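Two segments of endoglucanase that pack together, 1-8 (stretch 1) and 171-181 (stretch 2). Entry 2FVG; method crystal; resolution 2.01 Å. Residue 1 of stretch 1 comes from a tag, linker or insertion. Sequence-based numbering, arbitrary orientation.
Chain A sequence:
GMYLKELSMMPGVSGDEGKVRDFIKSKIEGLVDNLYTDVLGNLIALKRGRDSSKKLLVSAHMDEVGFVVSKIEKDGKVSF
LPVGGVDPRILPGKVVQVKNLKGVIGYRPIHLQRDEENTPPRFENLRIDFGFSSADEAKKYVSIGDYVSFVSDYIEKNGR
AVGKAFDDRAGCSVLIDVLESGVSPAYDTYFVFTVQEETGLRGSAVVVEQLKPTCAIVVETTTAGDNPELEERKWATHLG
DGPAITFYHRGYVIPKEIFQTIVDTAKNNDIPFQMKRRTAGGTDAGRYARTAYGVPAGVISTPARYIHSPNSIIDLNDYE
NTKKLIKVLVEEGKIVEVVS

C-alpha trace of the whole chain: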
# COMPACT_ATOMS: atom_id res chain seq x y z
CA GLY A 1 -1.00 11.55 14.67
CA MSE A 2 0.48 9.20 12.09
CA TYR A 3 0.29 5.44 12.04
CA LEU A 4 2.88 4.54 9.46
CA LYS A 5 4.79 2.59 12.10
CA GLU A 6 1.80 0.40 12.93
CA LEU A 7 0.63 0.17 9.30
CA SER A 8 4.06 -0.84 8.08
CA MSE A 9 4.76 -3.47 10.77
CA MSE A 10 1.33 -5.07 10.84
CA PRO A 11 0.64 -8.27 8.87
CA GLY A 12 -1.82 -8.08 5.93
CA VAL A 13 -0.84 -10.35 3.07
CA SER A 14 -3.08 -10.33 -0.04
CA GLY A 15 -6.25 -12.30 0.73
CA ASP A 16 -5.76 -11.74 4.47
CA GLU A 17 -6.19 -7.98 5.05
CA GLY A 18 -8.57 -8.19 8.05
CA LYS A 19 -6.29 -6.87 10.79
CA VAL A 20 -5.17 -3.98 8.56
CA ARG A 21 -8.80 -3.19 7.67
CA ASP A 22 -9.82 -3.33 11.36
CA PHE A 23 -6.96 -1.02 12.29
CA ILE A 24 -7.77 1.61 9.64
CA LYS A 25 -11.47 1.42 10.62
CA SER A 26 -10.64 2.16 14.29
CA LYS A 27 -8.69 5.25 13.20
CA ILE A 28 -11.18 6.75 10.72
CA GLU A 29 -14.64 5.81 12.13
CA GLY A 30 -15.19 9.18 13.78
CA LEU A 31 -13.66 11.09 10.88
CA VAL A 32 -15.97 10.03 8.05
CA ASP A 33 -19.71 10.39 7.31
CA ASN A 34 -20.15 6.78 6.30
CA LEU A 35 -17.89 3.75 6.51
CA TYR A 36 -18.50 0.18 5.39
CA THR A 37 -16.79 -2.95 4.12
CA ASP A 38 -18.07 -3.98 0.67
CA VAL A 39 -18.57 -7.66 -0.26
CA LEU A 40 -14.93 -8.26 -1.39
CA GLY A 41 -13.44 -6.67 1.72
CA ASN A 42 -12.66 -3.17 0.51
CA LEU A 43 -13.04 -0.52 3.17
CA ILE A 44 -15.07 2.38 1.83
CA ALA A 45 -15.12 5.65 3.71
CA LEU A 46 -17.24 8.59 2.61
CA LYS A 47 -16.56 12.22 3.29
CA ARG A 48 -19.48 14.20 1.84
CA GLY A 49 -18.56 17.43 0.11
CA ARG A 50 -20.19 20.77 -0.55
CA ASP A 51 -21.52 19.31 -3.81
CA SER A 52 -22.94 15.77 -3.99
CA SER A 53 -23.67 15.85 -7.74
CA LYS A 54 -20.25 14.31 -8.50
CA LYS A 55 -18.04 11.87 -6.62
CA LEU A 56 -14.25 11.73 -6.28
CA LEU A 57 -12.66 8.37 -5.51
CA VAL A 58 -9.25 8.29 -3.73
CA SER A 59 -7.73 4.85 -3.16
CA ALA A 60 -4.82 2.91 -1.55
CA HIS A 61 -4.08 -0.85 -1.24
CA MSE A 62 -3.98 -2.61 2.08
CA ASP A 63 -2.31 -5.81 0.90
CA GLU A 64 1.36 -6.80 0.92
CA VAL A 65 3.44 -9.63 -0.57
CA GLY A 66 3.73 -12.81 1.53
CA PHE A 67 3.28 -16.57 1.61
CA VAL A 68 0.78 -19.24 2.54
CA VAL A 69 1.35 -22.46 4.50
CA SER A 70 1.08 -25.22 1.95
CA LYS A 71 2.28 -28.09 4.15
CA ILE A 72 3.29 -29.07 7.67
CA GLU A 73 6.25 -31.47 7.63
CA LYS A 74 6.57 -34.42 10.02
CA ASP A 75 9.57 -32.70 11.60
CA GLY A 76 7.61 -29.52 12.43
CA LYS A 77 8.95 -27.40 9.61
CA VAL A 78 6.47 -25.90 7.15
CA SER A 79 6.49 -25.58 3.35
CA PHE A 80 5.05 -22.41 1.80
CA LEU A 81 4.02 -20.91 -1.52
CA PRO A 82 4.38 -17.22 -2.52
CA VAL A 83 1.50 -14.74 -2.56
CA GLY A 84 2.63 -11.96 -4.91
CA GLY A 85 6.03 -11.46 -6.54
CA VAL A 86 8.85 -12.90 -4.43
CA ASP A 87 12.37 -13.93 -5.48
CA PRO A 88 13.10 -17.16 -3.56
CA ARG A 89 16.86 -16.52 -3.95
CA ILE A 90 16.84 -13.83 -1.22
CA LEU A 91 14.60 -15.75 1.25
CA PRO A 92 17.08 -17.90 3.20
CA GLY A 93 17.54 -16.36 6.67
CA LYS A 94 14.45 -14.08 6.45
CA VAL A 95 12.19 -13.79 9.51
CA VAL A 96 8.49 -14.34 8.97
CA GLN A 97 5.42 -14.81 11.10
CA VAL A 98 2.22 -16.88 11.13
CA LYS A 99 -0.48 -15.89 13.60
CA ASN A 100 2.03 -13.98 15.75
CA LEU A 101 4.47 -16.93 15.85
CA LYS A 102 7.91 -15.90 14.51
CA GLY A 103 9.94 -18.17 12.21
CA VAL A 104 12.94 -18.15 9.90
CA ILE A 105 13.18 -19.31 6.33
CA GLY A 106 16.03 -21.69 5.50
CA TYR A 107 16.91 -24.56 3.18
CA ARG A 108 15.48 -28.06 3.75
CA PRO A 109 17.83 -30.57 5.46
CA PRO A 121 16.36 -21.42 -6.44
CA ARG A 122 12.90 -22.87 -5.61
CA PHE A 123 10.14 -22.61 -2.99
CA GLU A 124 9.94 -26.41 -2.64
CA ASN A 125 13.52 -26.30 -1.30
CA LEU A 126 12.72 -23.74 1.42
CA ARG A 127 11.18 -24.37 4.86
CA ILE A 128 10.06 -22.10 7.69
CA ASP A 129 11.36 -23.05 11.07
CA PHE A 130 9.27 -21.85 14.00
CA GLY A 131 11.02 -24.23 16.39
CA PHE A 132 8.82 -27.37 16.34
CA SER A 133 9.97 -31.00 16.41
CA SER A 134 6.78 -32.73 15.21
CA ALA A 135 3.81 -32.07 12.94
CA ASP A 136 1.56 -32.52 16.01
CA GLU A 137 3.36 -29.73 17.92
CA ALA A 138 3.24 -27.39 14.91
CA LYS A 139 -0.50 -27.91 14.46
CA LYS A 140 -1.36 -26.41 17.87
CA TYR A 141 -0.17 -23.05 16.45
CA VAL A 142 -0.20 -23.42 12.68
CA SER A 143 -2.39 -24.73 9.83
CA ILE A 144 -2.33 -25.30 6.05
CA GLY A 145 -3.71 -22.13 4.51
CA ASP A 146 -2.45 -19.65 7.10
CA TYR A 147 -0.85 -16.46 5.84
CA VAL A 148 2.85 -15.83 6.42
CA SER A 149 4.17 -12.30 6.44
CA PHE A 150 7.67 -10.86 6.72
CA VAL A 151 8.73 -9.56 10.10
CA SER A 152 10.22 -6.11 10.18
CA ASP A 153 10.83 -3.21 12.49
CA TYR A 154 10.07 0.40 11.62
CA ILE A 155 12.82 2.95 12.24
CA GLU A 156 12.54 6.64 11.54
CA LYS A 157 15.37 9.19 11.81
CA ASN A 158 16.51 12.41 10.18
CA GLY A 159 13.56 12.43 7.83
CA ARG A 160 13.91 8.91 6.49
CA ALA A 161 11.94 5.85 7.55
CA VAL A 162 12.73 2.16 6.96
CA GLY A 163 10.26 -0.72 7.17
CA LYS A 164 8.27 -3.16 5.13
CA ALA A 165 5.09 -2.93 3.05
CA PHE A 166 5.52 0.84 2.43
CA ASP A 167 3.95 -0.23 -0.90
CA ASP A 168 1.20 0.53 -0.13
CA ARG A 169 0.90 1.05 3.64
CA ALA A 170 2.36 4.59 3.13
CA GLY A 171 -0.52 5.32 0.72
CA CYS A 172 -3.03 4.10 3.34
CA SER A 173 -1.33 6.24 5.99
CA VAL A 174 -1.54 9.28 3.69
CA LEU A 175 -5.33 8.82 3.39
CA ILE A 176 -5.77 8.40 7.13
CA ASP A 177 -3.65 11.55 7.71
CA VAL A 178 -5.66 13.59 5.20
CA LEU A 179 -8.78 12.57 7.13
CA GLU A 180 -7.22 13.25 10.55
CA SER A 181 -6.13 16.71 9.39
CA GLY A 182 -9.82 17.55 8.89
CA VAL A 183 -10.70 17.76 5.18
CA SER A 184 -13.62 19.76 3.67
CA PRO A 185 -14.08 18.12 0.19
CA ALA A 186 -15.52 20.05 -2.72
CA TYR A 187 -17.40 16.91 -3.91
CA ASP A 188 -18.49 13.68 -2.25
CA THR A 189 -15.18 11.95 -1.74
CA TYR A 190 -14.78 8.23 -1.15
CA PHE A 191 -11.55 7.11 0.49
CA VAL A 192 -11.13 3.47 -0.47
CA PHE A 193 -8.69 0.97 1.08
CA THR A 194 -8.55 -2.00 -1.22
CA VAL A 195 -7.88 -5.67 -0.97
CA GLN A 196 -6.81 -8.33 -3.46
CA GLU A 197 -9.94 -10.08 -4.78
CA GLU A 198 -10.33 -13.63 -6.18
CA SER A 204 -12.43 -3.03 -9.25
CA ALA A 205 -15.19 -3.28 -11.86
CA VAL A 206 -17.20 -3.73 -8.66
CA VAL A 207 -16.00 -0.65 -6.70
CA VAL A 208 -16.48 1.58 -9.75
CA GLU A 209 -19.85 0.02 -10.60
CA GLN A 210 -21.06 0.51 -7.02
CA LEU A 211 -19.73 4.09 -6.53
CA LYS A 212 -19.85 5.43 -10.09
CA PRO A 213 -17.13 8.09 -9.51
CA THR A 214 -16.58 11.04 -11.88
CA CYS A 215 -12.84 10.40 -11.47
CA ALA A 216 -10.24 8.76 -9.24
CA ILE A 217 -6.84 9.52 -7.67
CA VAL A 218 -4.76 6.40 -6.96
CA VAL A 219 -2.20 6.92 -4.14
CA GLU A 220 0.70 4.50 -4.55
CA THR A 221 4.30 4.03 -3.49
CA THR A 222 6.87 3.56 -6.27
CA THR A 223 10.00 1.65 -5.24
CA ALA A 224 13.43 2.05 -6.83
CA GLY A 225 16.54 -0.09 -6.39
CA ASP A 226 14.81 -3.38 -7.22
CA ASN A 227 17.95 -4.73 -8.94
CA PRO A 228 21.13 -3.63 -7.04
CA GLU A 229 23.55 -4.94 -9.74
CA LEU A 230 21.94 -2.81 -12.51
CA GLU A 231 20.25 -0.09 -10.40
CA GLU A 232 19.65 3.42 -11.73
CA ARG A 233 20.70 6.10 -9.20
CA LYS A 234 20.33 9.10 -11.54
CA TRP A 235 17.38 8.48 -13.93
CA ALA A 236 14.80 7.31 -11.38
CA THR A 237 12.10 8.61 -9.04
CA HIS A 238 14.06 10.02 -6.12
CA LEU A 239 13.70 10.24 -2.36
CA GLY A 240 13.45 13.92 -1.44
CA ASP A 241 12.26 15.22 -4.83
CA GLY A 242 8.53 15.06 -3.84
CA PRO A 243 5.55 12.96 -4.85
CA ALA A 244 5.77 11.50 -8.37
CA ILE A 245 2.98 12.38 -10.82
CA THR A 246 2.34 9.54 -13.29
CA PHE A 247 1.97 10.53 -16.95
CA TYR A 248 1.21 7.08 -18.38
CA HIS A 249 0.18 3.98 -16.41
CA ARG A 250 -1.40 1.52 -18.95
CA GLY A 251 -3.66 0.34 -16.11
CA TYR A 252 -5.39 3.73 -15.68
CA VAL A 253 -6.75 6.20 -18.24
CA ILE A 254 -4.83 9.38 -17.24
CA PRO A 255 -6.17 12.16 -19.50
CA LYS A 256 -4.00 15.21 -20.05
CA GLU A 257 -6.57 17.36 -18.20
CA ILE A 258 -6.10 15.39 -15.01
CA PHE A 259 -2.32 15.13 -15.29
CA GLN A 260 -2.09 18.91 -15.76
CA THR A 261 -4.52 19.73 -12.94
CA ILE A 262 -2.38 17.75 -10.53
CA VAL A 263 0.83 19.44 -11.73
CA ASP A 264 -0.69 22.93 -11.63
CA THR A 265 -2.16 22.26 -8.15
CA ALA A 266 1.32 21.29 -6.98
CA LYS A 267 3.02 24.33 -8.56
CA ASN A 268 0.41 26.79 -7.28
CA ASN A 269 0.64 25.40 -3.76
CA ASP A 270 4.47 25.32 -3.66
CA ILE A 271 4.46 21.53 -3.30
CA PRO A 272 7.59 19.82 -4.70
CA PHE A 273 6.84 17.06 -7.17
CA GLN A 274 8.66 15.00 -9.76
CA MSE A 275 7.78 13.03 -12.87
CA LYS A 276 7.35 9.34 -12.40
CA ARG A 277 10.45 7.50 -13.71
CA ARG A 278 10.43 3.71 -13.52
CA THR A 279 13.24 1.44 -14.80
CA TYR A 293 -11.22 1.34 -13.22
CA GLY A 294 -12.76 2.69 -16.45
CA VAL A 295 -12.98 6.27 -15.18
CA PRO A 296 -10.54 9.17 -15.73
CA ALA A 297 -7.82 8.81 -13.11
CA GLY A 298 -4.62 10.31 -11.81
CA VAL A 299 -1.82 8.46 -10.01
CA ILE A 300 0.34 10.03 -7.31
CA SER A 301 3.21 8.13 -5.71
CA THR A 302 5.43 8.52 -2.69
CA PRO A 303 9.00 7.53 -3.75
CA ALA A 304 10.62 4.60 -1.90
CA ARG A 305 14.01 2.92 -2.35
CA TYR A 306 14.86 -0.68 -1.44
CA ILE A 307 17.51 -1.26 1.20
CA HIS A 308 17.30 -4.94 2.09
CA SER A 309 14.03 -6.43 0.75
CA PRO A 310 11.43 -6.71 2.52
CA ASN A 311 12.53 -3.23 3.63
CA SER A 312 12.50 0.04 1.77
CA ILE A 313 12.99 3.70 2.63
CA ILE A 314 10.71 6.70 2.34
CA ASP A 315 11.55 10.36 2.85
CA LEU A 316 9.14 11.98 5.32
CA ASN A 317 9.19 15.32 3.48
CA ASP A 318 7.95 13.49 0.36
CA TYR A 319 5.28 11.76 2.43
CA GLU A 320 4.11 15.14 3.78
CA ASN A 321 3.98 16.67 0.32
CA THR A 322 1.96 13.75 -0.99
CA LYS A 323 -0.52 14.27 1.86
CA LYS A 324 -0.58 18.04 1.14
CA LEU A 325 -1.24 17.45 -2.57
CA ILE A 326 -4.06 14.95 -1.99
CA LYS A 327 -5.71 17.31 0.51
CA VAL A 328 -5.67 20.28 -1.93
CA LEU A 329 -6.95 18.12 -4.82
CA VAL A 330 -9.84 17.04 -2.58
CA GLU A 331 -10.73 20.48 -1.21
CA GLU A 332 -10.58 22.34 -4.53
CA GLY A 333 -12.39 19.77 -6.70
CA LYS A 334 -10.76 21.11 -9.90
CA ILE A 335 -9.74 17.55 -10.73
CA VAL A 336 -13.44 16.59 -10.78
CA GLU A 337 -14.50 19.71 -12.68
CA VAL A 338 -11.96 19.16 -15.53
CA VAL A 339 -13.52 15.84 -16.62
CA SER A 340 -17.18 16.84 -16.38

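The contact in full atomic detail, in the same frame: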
# COMPACT_ATOMS: atom_id res chain seq x y z
N GLY A 1 -2.29 11.25 15.34
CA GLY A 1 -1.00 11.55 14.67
C GLY A 1 -0.88 10.76 13.38
O GLY A 1 -1.76 10.80 12.53
N MSE A 2 0.23 10.04 13.25
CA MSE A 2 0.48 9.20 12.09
C MSE A 2 0.73 7.77 12.53
O MSE A 2 1.36 7.52 13.55
CB MSE A 2 1.65 9.71 11.28
CG MSE A 2 1.94 8.82 10.12
SE MSE A 2 3.63 9.20 9.29
CE MSE A 2 4.85 8.90 10.90
N TYR A 3 0.25 6.84 11.71
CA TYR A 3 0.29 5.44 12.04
C TYR A 3 1.11 4.62 11.09
O TYR A 3 0.90 3.41 10.97
CB TYR A 3 -1.14 4.90 12.07
CG TYR A 3 -2.03 5.76 12.90
CD1 TYR A 3 -1.94 5.74 14.30
CD2 TYR A 3 -2.92 6.63 12.31
CE1 TYR A 3 -2.73 6.53 15.07
CE2 TYR A 3 -3.73 7.44 13.07
CZ TYR A 3 -3.63 7.38 14.45
OH TYR A 3 -4.43 8.18 15.22
N LEU A 4 2.04 5.27 10.39
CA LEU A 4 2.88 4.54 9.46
C LEU A 4 3.60 3.41 10.16
O LEU A 4 3.71 2.34 9.61
CB LEU A 4 3.87 5.45 8.77
CG LEU A 4 4.64 4.79 7.63
CD1 LEU A 4 3.69 4.21 6.62
CD2 LEU A 4 5.49 5.84 6.98
N LYS A 5 4.10 3.65 11.37
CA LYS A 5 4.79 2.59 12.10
C LYS A 5 3.89 1.38 12.29
O LYS A 5 4.30 0.25 12.01
CB LYS A 5 5.31 3.09 13.46
CG LYS A 5 5.94 1.99 14.31
CD LYS A 5 6.49 2.53 15.63
N GLU A 6 2.67 1.58 12.75
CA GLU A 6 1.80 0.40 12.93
C GLU A 6 1.39 -0.21 11.59
O GLU A 6 1.40 -1.43 11.44
CB GLU A 6 0.54 0.67 13.77
CG GLU A 6 0.73 1.12 15.23
CD GLU A 6 1.01 2.61 15.40
OE1 GLU A 6 1.69 3.24 14.55
OE2 GLU A 6 0.54 3.18 16.42
N LEU A 7 1.05 0.64 10.62
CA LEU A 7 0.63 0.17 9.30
C LEU A 7 1.70 -0.67 8.65
O LEU A 7 1.44 -1.79 8.21
CB LEU A 7 0.19 1.33 8.40
CG LEU A 7 -1.20 1.81 8.84
CD1 LEU A 7 -1.52 3.14 8.22
CD2 LEU A 7 -2.29 0.74 8.51
N SER A 8 2.91 -0.14 8.64
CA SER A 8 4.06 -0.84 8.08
C SER A 8 4.32 -2.22 8.71
O SER A 8 4.44 -3.24 8.00
CB SER A 8 5.31 0.01 8.29
OG SER A 8 6.46 -0.79 8.07
N GLY A 171 0.66 4.76 1.39
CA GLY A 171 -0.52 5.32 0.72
C GLY A 171 -1.73 5.31 1.63
O GLY A 171 -2.47 6.31 1.71
N CYS A 172 -1.94 4.22 2.36
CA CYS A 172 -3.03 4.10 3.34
C CYS A 172 -2.88 5.14 4.44
O CYS A 172 -3.85 5.78 4.85
CB CYS A 172 -3.04 2.73 4.02
SG CYS A 172 -3.44 1.30 3.00
N SER A 173 -1.65 5.29 4.92
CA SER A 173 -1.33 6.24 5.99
C SER A 173 -1.61 7.68 5.54
O SER A 173 -2.13 8.51 6.30
CB SER A 173 0.14 6.03 6.38
OG SER A 173 0.55 6.95 7.37
N VAL A 174 -1.28 7.98 4.29
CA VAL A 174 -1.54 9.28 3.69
C VAL A 174 -3.02 9.61 3.76
O VAL A 174 -3.38 10.71 4.13
CB VAL A 174 -1.05 9.38 2.22
CG1 VAL A 174 -1.47 10.72 1.60
CG2 VAL A 174 0.44 9.25 2.15
N LEU A 175 -3.87 8.64 3.40
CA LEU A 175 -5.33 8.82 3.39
C LEU A 175 -5.86 9.05 4.77
O LEU A 175 -6.67 9.95 4.97
CB LEU A 175 -6.04 7.63 2.75
CG LEU A 175 -5.68 7.30 1.29
CD1 LEU A 175 -6.74 6.41 0.72
CD2 LEU A 175 -5.55 8.55 0.46
N ILE A 176 -5.41 8.24 5.72
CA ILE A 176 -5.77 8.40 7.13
C ILE A 176 -5.34 9.77 7.66
O ILE A 176 -6.08 10.39 8.42
CB ILE A 176 -5.13 7.32 8.00
CG1 ILE A 176 -5.59 5.94 7.55
CG2 ILE A 176 -5.48 7.51 9.48
CD1 ILE A 176 -4.92 4.80 8.32
N ASP A 177 -4.15 10.24 7.25
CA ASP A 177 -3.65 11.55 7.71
C ASP A 177 -4.42 12.71 7.10
O ASP A 177 -4.57 13.76 7.73
CB ASP A 177 -2.14 11.73 7.44
CG ASP A 177 -1.25 10.93 8.41
OD1 ASP A 177 -1.78 10.16 9.26
OD2 ASP A 177 -0.02 11.08 8.32
N VAL A 178 -4.87 12.55 5.85
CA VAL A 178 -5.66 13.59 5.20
C VAL A 178 -6.95 13.73 6.00
O VAL A 178 -7.38 14.83 6.33
CB VAL A 178 -5.94 13.26 3.72
CG1 VAL A 178 -7.00 14.23 3.13
CG2 VAL A 178 -4.66 13.33 2.92
N LEU A 179 -7.54 12.58 6.35
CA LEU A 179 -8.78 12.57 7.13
C LEU A 179 -8.59 13.11 8.54
O LEU A 179 -9.44 13.87 9.03
CB LEU A 179 -9.36 11.17 7.16
CG LEU A 179 -10.02 10.75 5.84
CD1 LEU A 179 -10.33 9.24 5.84
CD2 LEU A 179 -11.28 11.60 5.60
N GLU A 180 -7.49 12.73 9.20
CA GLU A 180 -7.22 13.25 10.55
C GLU A 180 -6.97 14.75 10.56
O GLU A 180 -7.25 15.41 11.56
CB GLU A 180 -6.05 12.55 11.23
CG GLU A 180 -6.41 11.23 11.85
CD GLU A 180 -5.57 10.89 13.07
OE1 GLU A 180 -4.53 11.55 13.30
OE2 GLU A 180 -5.96 9.96 13.81
N SER A 181 -6.44 15.28 9.46
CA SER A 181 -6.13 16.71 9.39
C SER A 181 -7.40 17.53 9.24
O SER A 181 -7.32 18.75 9.23
CB SER A 181 -5.19 17.03 8.21
OG SER A 181 -5.90 17.11 6.98
O HOH W 1 -1.29 7.67 9.47

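The N-terminal segment of the chain lies along one side of helix 171-180, and the first turn of its own helix, residues 4-8, runs at 143° to that helix, closer to antiparallel than to perpendicular, with the axes 9.7 Å apart at their nearest. The partner face is built from Cys-172, Ser-173, Ile-176, Asp-177 and Glu-180, the three-and-four spacing that brings side chains onto one side of a helix; Val-174, Leu-175, Val-178 and Leu-179 take no part.

At the apolar end, Leu-7 points toward the partner helix. Its chi1 of -76° (m) and chi2 of 166° (t) carry Leu-7 CD1 to 3.8 Å from both Ile-176 CD1 and Ser-173 CB, and to 4.5 Å from Cys-172 CB. Ile-176, with chi1 m and chi2 t, extends its CD1 to Leu-7 while its CG2 sits 3.9 Å from Tyr-3 CD2, so the two branches serve different neighbours.

Tyr-3 leaves its backbone sideways, but chi1 of -50° (m) brings the ring edge to Ile-176 and the hydroxyl to Glu-180. Ile-176 CG2 and Glu-180 OE2 both meet the ring at its edge, near its plane. Tyr-3 OH donates a hydrogen bond of 2.7 Å to Glu-180 OE2. Glu-180 points toward the N-terminal segment with chi1 -80° (m) and chi2 -150° (t), and its other oxygen, OE1, accepts a hydrogen bond from Gly-1 N at 3.0 Å, which is also a salt bridge. Gly-1 belongs to the expression tag, so this ionic link is not a feature of the natural protein; the residue is also poorly ordered. Its carbonyl is less comfortably placed: Gly-1 O lies 3.0 Å from Glu-180 OE1 and 3.3 Å from Asp-177 OD1, acceptor facing acceptor in each case.

Between these two ends, water 1 joins the segments. It accepts from Tyr-3 N at 2.8 Å, donates to Asp-177 OD1 at 2.5 Å, and hydrogen-bonds Ser-173 OG at 2.9 Å. Tyr-3 is the N-cap residue, and its amide is thus tied through solvent to the partner helix while its carbonyl O accepts from Leu-7 N at 2.8 Å. Asp-177 starts out sideways, but chi1 of -75° (m) brings its carboxylate nearer; chi2 of 4° leaves OD1 at the water and OD2 3.5 Å from Met-2 CG. Ser-173, chi1 178° (t), places OG 3.6 Å from Met-2 CG and 3.9 Å from Leu-4 CB. Met-2, a poorly ordered selenomethionine modelled with t, t, p torsions, then leads its SE end away from the contact.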